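PDB 2PEF: serine protease inhibitor from Thermoanaerobacter tengcongensis, which probably inhibits serine proteases, as a member of the serpin family, and is captured here in its latent state. Local coordinates for residues A[158-164]-A[327-333]; A[209-213]-A[225-230]; A[1-5]-A[75-79]. All coordinates share one frame; numbering follows the deposited sequence. Where two conformers were deposited one is given.

Interaction 1: A[158-164]-A[327-333]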
loop_
_atom_site.group_PDB
_atom_site.type_symbol
_atom_site.label_atom_id
_atom_site.label_comp_id
_atom_site.label_asym_id
_atom_site.label_seq_id
_atom_site.Cartn_x
_atom_site.Cartn_y
_atom_site.Cartn_z
ATOM N N MET A 158 4.209 -3.689 22.086
ATOM C CA MET A 158 4.923 -3.130 20.939
ATOM C C MET A 158 4.049 -2.973 19.697
ATOM O O MET A 158 3.288 -3.871 19.345
ATOM C CB MET A 158 6.175 -3.950 20.593
ATOM C CG MET A 158 7.021 -3.305 19.487
ATOM S SD MET A 158 8.158 -4.399 18.621
ATOM C CE MET A 158 9.650 -4.117 19.563
ATOM N N TYR A 159 4.168 -1.816 19.049
ATOM C CA TYR A 159 3.563 -1.593 17.746
ATOM C C TYR A 159 4.659 -1.259 16.738
ATOM O O TYR A 159 5.639 -0.586 17.070
ATOM C CB TYR A 159 2.577 -0.427 17.780
ATOM C CG TYR A 159 1.432 -0.515 18.766
ATOM C CD1 TYR A 159 0.983 0.628 19.424
ATOM C CD2 TYR A 159 0.785 -1.725 19.032
ATOM C CE1 TYR A 159 -0.072 0.576 20.321
ATOM C CE2 TYR A 159 -0.275 -1.786 19.930
ATOM C CZ TYR A 159 -0.697 -0.631 20.567
ATOM O OH TYR A 159 -1.739 -0.677 21.456
ATOM N N LEU A 160 4.472 -1.722 15.507
ATOM C CA LEU A 160 5.318 -1.331 14.388
ATOM C C LEU A 160 4.406 -0.686 13.356
ATOM O O LEU A 160 3.345 -1.221 13.036
ATOM C CB LEU A 160 6.048 -2.541 13.792
ATOM C CG LEU A 160 6.912 -3.375 14.749
ATOM C CD1 LEU A 160 6.090 -4.472 15.444
ATOM C CD2 LEU A 160 8.085 -3.996 14.014
ATOM N N ILE A 161 4.809 0.476 12.854
ATOM C CA ILE A 161 3.958 1.253 11.958
ATOM C C ILE A 161 4.760 1.800 10.791
ATOM O O ILE A 161 5.847 2.352 10.977
ATOM C CB ILE A 161 3.252 2.436 12.690
ATOM C CG1 ILE A 161 2.473 1.938 13.915
ATOM C CG2 ILE A 161 2.313 3.179 11.729
ATOM C CD1 ILE A 161 1.995 3.030 14.850
ATOM N N ASN A 162 4.220 1.635 9.587
ATOM C CA ASN A 162 4.728 2.343 8.421
ATOM C C ASN A 162 3.696 3.324 7.877
ATOM O O ASN A 162 2.499 3.054 7.921
ATOM C CB ASN A 162 5.119 1.357 7.325
ATOM C CG ASN A 162 5.335 2.037 5.989
ATOM O OD1 ASN A 162 4.393 2.227 5.226
ATOM N ND2 ASN A 162 6.575 2.428 5.711
ATOM N N ALA A 163 4.176 4.451 7.358
ATOM C CA ALA A 163 3.348 5.392 6.610
ATOM C C ALA A 163 3.991 5.758 5.277
ATOM O O ALA A 163 5.209 5.928 5.187
ATOM C CB ALA A 163 3.070 6.645 7.431
ATOM N N VAL A 164 3.159 5.851 4.242
ATOM C CA VAL A 164 3.577 6.299 2.915
ATOM C C VAL A 164 2.689 7.472 2.509
ATOM O O VAL A 164 1.464 7.401 2.658
ATOM C CB VAL A 164 3.467 5.155 1.868
ATOM C CG1 VAL A 164 3.688 5.681 0.443
ATOM C CG2 VAL A 164 4.454 4.058 2.171
ATOM N N ALA A 327 -1.036 5.865 2.924
ATOM C CA ALA A 327 -1.206 4.541 3.498
ATOM C C ALA A 327 -0.534 4.429 4.851
ATOM O O ALA A 327 0.497 5.051 5.110
ATOM C CB ALA A 327 -0.670 3.474 2.561
ATOM N N VAL A 328 -1.153 3.644 5.719
ATOM C CA VAL A 328 -0.538 3.247 6.969
ATOM C C VAL A 328 -0.712 1.746 7.101
ATOM O O VAL A 328 -1.764 1.202 6.762
ATOM C CB VAL A 328 -1.183 3.952 8.191
ATOM C CG1 VAL A 328 -0.622 3.398 9.501
ATOM C CG2 VAL A 328 -0.965 5.459 8.122
ATOM N N THR A 329 0.351 1.085 7.546
ATOM C CA THR A 329 0.275 -0.315 7.944
ATOM C C THR A 329 0.768 -0.435 9.383
ATOM O O THR A 329 1.863 0.011 9.710
ATOM C CB THR A 329 1.108 -1.233 7.026
ATOM O OG1 THR A 329 0.827 -0.927 5.655
ATOM C CG2 THR A 329 0.781 -2.702 7.300
ATOM N N SER A 330 -0.061 -1.025 10.237
ATOM C CA SER A 330 0.316 -1.231 11.628
ATOM C C SER A 330 0.362 -2.717 11.973
ATOM O O SER A 330 -0.384 -3.529 11.411
ATOM C CB SER A 330 -0.623 -0.476 12.575
ATOM O OG SER A 330 -1.958 -0.908 12.410
ATOM N N VAL A 331 1.261 -3.063 12.891
ATOM C CA VAL A 331 1.392 -4.427 13.387
ATOM C C VAL A 331 1.178 -4.417 14.900
ATOM O O VAL A 331 1.832 -3.658 15.623
ATOM C CB VAL A 331 2.780 -5.023 13.031
ATOM C CG1 VAL A 331 2.959 -6.413 13.644
ATOM C CG2 VAL A 331 2.975 -5.071 11.518
ATOM N N ASP A 332 0.244 -5.259 15.352
ATOM C CA ASP A 332 -0.151 -5.407 16.769
ATOM C C ASP A 332 -1.188 -4.403 17.314
ATOM O O ASP A 332 -1.513 -4.436 18.505
ATOM C CB ASP A 332 1.058 -5.542 17.713
ATOM C CG ASP A 332 1.174 -6.929 18.328
ATOM O OD1 ASP A 332 2.268 -7.263 18.834
ATOM O OD2 ASP A 332 0.173 -7.682 18.319
ATOM N N ILE A 333 -1.693 -3.521 16.455
ATOM C CA ILE A 333 -2.816 -2.659 16.826
ATOM C C ILE A 333 -4.123 -3.361 16.451
ATOM O O ILE A 333 -4.378 -3.630 15.274
ATOM C CB ILE A 333 -2.744 -1.250 16.167
ATOM C CG1 ILE A 333 -1.570 -0.444 16.735
ATOM C CG2 ILE A 333 -4.053 -0.484 16.384
ATOM C CD1 ILE A 333 -1.285 0.870 16.010
HETATM O O HOH W 1 1.998 -5.846 21.406
#
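Leu-160, Asn-162 and Val-164 pair with Val-331, Thr-329 and Ala-327 through six antiparallel backbone hydrogen bonds. The shortest, Val-331 N to Leu-160 O, is 2.8 Å, while Leu-160 N to Val-331 O is longer at 3.3 Å. In the serpin fold this is beta-sheet A. Residues 327-331 fit the reactive-centre loop, inserted as a central strand beside 158-169, as expected for a latent serpin. Strand 310-318 flanks the inserted strand on its other side. Asn-162 OD1 hydrogen-bonds to Ser-37 OG, near the start of helix 35-46; in the conformer described, Thr-329 OG1 does too, so the same hydroxyl can bind both strands. Where the strand ends, a water accepts from Met-158 N and gives a weak bond to Asp-332 OD1. Asp-332 OD2 binds Ser-308. On the face of Ile-161 and Val-328, Ile-161 CG2, anti to its backbone N, packs on Val-328 CG1 at 3.7 Å. On the helix face Leu-160 CD1 meets Val-331 CG1 at 4.1 Å. Beyond the strand, Ile-333 CD1 reaches Ile-161 CD1. The same side chain covers the Tyr-159 ring: Ile-333 CG1 stands 3.5 Å from the Tyr-159 ring centroid, 11° off the normal, a CH-pi contact.

Interaction 2: A[209-213]-A[225-230]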
loop_
_atom_site.group_PDB
_atom_site.type_symbol
_atom_site.label_atom_id
_atom_site.label_comp_id
_atom_site.label_asym_id
_atom_site.label_seq_id
_atom_site.Cartn_x
_atom_site.Cartn_y
_atom_site.Cartn_z
ATOM N N ASN A 209 -9.491 -9.272 -22.525
ATOM C CA ASN A 209 -10.589 -8.740 -21.709
ATOM C C ASN A 209 -10.336 -7.400 -21.008
ATOM O O ASN A 209 -11.031 -7.060 -20.053
ATOM C CB ASN A 209 -11.080 -9.791 -20.709
ATOM C CG ASN A 209 -11.683 -10.994 -21.390
ATOM O OD1 ASN A 209 -12.794 -10.932 -21.919
ATOM N ND2 ASN A 209 -10.961 -12.103 -21.374
ATOM N N ALA A 210 -9.362 -6.631 -21.483
ATOM C CA ALA A 210 -9.078 -5.338 -20.859
ATOM C C ALA A 210 -8.408 -4.358 -21.802
ATOM O O ALA A 210 -7.599 -4.744 -22.648
ATOM C CB ALA A 210 -8.236 -5.519 -19.602
ATOM N N VAL A 211 -8.778 -3.091 -21.652
ATOM C CA VAL A 211 -8.082 -1.970 -22.277
ATOM C C VAL A 211 -7.772 -0.939 -21.190
ATOM O O VAL A 211 -8.272 -1.032 -20.069
ATOM C CB VAL A 211 -8.881 -1.322 -23.459
ATOM C CG1 VAL A 211 -9.126 -2.339 -24.574
ATOM C CG2 VAL A 211 -10.201 -0.690 -22.986
ATOM N N GLY A 212 -6.947 0.046 -21.516
ATOM C CA GLY A 212 -6.608 1.078 -20.547
ATOM C C GLY A 212 -5.502 1.974 -21.043
ATOM O O GLY A 212 -5.162 1.953 -22.224
ATOM N N PHE A 213 -4.938 2.747 -20.121
ATOM C CA PHE A 213 -3.890 3.706 -20.447
ATOM C C PHE A 213 -2.951 3.947 -19.268
ATOM O O PHE A 213 -3.237 3.564 -18.123
ATOM C CB PHE A 213 -4.508 5.035 -20.904
ATOM C CG PHE A 213 -5.338 5.721 -19.846
ATOM C CD1 PHE A 213 -4.740 6.555 -18.901
ATOM C CD2 PHE A 213 -6.724 5.545 -19.803
ATOM C CE1 PHE A 213 -5.498 7.193 -17.926
ATOM C CE2 PHE A 213 -7.494 6.182 -18.826
ATOM C CZ PHE A 213 -6.882 7.001 -17.887
ATOM N N VAL A 225 -1.769 4.103 -13.770
ATOM C CA VAL A 225 -2.233 3.041 -14.655
ATOM C C VAL A 225 -3.736 2.849 -14.452
ATOM O O VAL A 225 -4.185 2.704 -13.316
ATOM C CB VAL A 225 -1.477 1.720 -14.350
ATOM C CG1 VAL A 225 -2.076 0.538 -15.123
ATOM C CG2 VAL A 225 0.007 1.877 -14.658
ATOM N N ALA A 226 -4.503 2.863 -15.547
ATOM C CA ALA A 226 -5.948 2.606 -15.501
ATOM C C ALA A 226 -6.269 1.409 -16.380
ATOM O O ALA A 226 -5.844 1.363 -17.533
ATOM C CB ALA A 226 -6.733 3.828 -15.963
ATOM N N ILE A 227 -7.001 0.437 -15.833
ATOM C CA ILE A 227 -7.314 -0.799 -16.552
ATOM C C ILE A 227 -8.814 -1.049 -16.512
ATOM O O ILE A 227 -9.405 -1.095 -15.440
ATOM C CB ILE A 227 -6.568 -2.015 -15.950
ATOM C CG1 ILE A 227 -5.054 -1.797 -15.998
ATOM C CG2 ILE A 227 -6.961 -3.315 -16.679
ATOM C CD1 ILE A 227 -4.278 -2.763 -15.139
ATOM N N LEU A 228 -9.421 -1.198 -17.685
ATOM C CA LEU A 228 -10.861 -1.367 -17.784
ATOM C C LEU A 228 -11.230 -2.750 -18.321
ATOM O O LEU A 228 -11.125 -2.995 -19.522
ATOM C CB LEU A 228 -11.461 -0.281 -18.688
ATOM C CG LEU A 228 -12.982 -0.246 -18.856
ATOM C CD1 LEU A 228 -13.646 0.380 -17.634
ATOM C CD2 LEU A 228 -13.333 0.529 -20.117
ATOM N N PRO A 229 -11.642 -3.667 -17.427
ATOM C CA PRO A 229 -12.139 -4.969 -17.880
ATOM C C PRO A 229 -13.377 -4.810 -18.766
ATOM O O PRO A 229 -14.223 -3.955 -18.501
ATOM C CB PRO A 229 -12.483 -5.681 -16.569
ATOM C CG PRO A 229 -11.618 -5.007 -15.545
ATOM C CD PRO A 229 -11.639 -3.572 -15.957
ATOM N N ASP A 230 -13.464 -5.620 -19.816
ATOM C CA ASP A 230 -14.566 -5.507 -20.772
ATOM C C ASP A 230 -15.802 -6.286 -20.328
ATOM O O ASP A 230 -15.793 -6.916 -19.271
ATOM C CB ASP A 230 -14.117 -5.867 -22.202
ATOM C CG ASP A 230 -13.819 -7.354 -22.400
ATOM O OD1 ASP A 230 -14.304 -8.218 -21.633
ATOM O OD2 ASP A 230 -13.096 -7.662 -23.371
#
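Asn-209 O accepts a hydrogen bond from Asp-230 N at 2.8 Å. The donor comes in above the carbonyl plane, 46° out of it. The Asp-230 carboxylate sits close to Asn-209, and its OD1 also takes the backbone N-H of Asn-232, so the turn after the strand is held as well. Ala-210 follows in a non-hydrogen-bonded pair with Pro-229. Its CA-H points at Leu-228 O, and Ala-210 CB rests on Ile-227 CG2 at 3.9 Å. Ile-227 turns this methyl anti to its backbone N, while the rest of the chain leads away from the first strand. Tyr-238 of helix 235-241 covers Ala-210, Ile-227 and Pro-229 together. Val-211 makes two bonds with Leu-228. Val-211 N reaches Leu-228 O at 3.2 Å, again from above the carbonyl plane. Leu-228 N to Val-211 O is only 2.7 Å and meets the carbonyl head-on. These strands form the antiparallel hairpin 210-216/222-229 of serpin beta-sheet B, with strand 203-207 beside the first and strand 345-357 beside the second. Gly-212 is almost fully stretched. Its CA lies 3.1 Å from Ala-226 O, and a CB here would clash with that oxygen. Phe-213 pairs with Ala-226: Phe-213 N binds Ala-226 O at 3.1 Å, and Ala-226 N returns a nearly straight bond to Phe-213 O at 3.0 Å. Phe-213 CG lies between the backbone N and the carbonyl carbon (chi1 63°), which turns the ring over the neighbouring strand. Ala-226 CB therefore sits under one ring face, offset toward the rim, in a CH-pi contact that is closest at Phe-213 CZ, 3.7 Å away.

Interaction 3: A[1-5]-A[75-79]; sequences MEKNI and YTYMK
Tyr-75 swings its ring out toward Met-1 and Glu-2 because CG is anti to the backbone N (chi1 166°). In the conformer described, the Met-1 chain bends at chi3 (-74°), which sets SD over one face of that ring, 4.6 Å from the Tyr-75 centroid, a Met-aromatic contact. There Met-1 CB also meets Tyr-75 CE2 at 3.9 Å. Glu-2 comes to the ring edge instead, with its CG 3.6 Å from Tyr-75 CE2. From there the Glu-2 chain runs on extended to the salt bridge of OE2 with Lys-79 NZ, 2.8 Å long. The ammonium lies nearly in line with the C-O bond. It also gives a longer bond to Tyr-75 OH at 3.3 Å, one helical turn back. An alanine here in place of Tyr-75 is likely to take away the ring edge that Glu-2 CG packs on and the hydroxyl partner of Lys-79 NZ, leaving the Glu-2 chain freer to turn. Thr-76 OG1 has two polar partners. It accepts from Lys-3 N at 2.9 Å in a nearly straight bond (167°), and it donates to Lys-72 O within its own helix. Ile-5 then lays CD1 against Tyr-77 CB at 3.8 Å. The Tyr-77 hydroxyl bonds Asp-357, and its ring meets Phe-9 of helix 7-22. The arrangement is an irregular N-terminal segment strapped along one side of helix 67-80, which in chain order corresponds to helix D of the serpin fold.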
loop_
_atom_site.group_PDB
_atom_site.type_symbol
_atom_site.label_atom_id
_atom_site.label_comp_id
_atom_site.label_asym_id
_atom_site.label_seq_id
_atom_site.Cartn_x
_atom_site.Cartn_y
_atom_site.Cartn_z
ATOM N N MET A 1 25.430 -1.851 3.044
ATOM C CA MET A 1 23.976 -1.762 3.374
ATOM C C MET A 1 23.109 -1.819 2.122
ATOM O O MET A 1 21.953 -2.242 2.176
ATOM C CB MET A 1 23.667 -0.475 4.141
ATOM C CG MET A 1 23.902 -0.554 5.641
ATOM S SD MET A 1 22.965 0.696 6.546
ATOM C CE MET A 1 23.893 2.185 6.173
ATOM N N GLU A 2 23.670 -1.384 0.997
ATOM C CA GLU A 2 22.917 -1.323 -0.253
ATOM C C GLU A 2 22.924 -2.642 -1.015
ATOM O O GLU A 2 23.822 -3.466 -0.845
ATOM C CB GLU A 2 23.443 -0.195 -1.145
ATOM C CG GLU A 2 23.216 1.203 -0.566
ATOM C CD GLU A 2 23.849 2.297 -1.400
ATOM O OE1 GLU A 2 24.491 1.972 -2.419
ATOM O OE2 GLU A 2 23.714 3.484 -1.033
ATOM N N LYS A 3 21.891 -2.836 -1.830
ATOM C CA LYS A 3 21.830 -3.933 -2.788
ATOM C C LYS A 3 21.019 -3.443 -3.971
ATOM O O LYS A 3 19.844 -3.078 -3.831
ATOM C CB LYS A 3 21.199 -5.186 -2.173
ATOM C CG LYS A 3 21.279 -6.426 -3.056
ATOM C CD LYS A 3 20.790 -7.664 -2.315
ATOM C CE LYS A 3 20.924 -8.917 -3.169
ATOM N NZ LYS A 3 22.333 -9.378 -3.303
ATOM N N ASN A 4 21.661 -3.423 -5.134
ATOM C CA ASN A 4 21.074 -2.840 -6.327
ATOM C C ASN A 4 19.757 -3.505 -6.685
ATOM O O ASN A 4 19.652 -4.735 -6.692
ATOM C CB ASN A 4 22.062 -2.909 -7.496
ATOM C CG ASN A 4 23.345 -2.127 -7.229
ATOM O OD1 ASN A 4 24.403 -2.453 -7.762
ATOM N ND2 ASN A 4 23.251 -1.093 -6.395
ATOM N N ILE A 5 18.744 -2.683 -6.948
ATOM C CA ILE A 5 17.451 -3.193 -7.379
ATOM C C ILE A 5 17.664 -3.953 -8.682
ATOM O O ILE A 5 18.207 -3.412 -9.648
ATOM C CB ILE A 5 16.395 -2.067 -7.550
ATOM C CG1 ILE A 5 16.299 -1.193 -6.283
ATOM C CG2 ILE A 5 15.036 -2.648 -7.944
ATOM C CD1 ILE A 5 15.957 -1.938 -4.986
ATOM N N TYR A 75 16.021 -0.935 1.892
ATOM C CA TYR A 75 16.815 0.247 2.189
ATOM C C TYR A 75 17.205 0.967 0.898
ATOM O O TYR A 75 17.072 2.179 0.797
ATOM C CB TYR A 75 18.061 -0.128 3.005
ATOM C CG TYR A 75 19.104 0.959 3.073
ATOM C CD1 TYR A 75 18.948 2.047 3.931
ATOM C CD2 TYR A 75 20.253 0.897 2.285
ATOM C CE1 TYR A 75 19.905 3.049 3.999
ATOM C CE2 TYR A 75 21.217 1.899 2.343
ATOM C CZ TYR A 75 21.036 2.967 3.201
ATOM O OH TYR A 75 21.993 3.951 3.251
ATOM N N THR A 76 17.664 0.209 -0.093
ATOM C CA THR A 76 18.104 0.785 -1.360
ATOM C C THR A 76 16.914 1.327 -2.154
ATOM O O THR A 76 16.988 2.415 -2.739
ATOM C CB THR A 76 18.876 -0.249 -2.195
ATOM O OG1 THR A 76 19.889 -0.854 -1.377
ATOM C CG2 THR A 76 19.523 0.410 -3.405
ATOM N N TYR A 77 15.821 0.567 -2.152
ATOM C CA TYR A 77 14.597 0.974 -2.836
ATOM C C TYR A 77 14.079 2.302 -2.293
ATOM O O TYR A 77 13.795 3.223 -3.062
ATOM C CB TYR A 77 13.520 -0.106 -2.720
ATOM C CG TYR A 77 12.339 0.118 -3.636
ATOM C CD1 TYR A 77 12.510 0.168 -5.021
ATOM C CD2 TYR A 77 11.053 0.272 -3.122
ATOM C CE1 TYR A 77 11.428 0.367 -5.872
ATOM C CE2 TYR A 77 9.959 0.473 -3.967
ATOM C CZ TYR A 77 10.156 0.522 -5.339
ATOM O OH TYR A 77 9.080 0.727 -6.175
ATOM N N MET A 78 13.964 2.396 -0.968
ATOM C CA MET A 78 13.525 3.627 -0.307
ATOM C C MET A 78 14.473 4.795 -0.582
ATOM O O MET A 78 14.029 5.929 -0.796
ATOM C CB MET A 78 13.387 3.414 1.200
ATOM C CG MET A 78 12.213 2.538 1.603
ATOM S SD MET A 78 11.969 2.556 3.386
ATOM C CE MET A 78 13.251 1.419 3.909
ATOM N N LYS A 79 15.771 4.506 -0.588
ATOM C CA LYS A 79 16.798 5.504 -0.856
ATOM C C LYS A 79 16.651 6.093 -2.254
ATOM O O LYS A 79 16.931 7.277 -2.460
ATOM C CB LYS A 79 18.190 4.882 -0.692
ATOM C CG LYS A 79 19.343 5.870 -0.721
ATOM C CD LYS A 79 20.612 5.210 -0.214
ATOM C CE LYS A 79 21.770 6.184 -0.173
ATOM N NZ LYS A 79 22.933 5.604 0.566
#

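In the fold
Interactions 1 and 2 belong to different sheets of the serpin body, A and B, on opposite sides of the chain's centre. Their centres are 32 Å apart and their nearest atoms about 15 Å. Interaction 3 closes earlier in the chain than either. Its centre is 21 Å from that of interaction 1, with nearest atoms about 6 Å apart, and 32 Å from that of interaction 2. None of the three touches another. Interaction 1 holds the probable reactive-centre loop as an inserted strand, consistent with the latent state of this entry. The N terminus of tengpin is reported to trap the metastable native state; how far residues 1-5 share in this cannot be judged from the latent form.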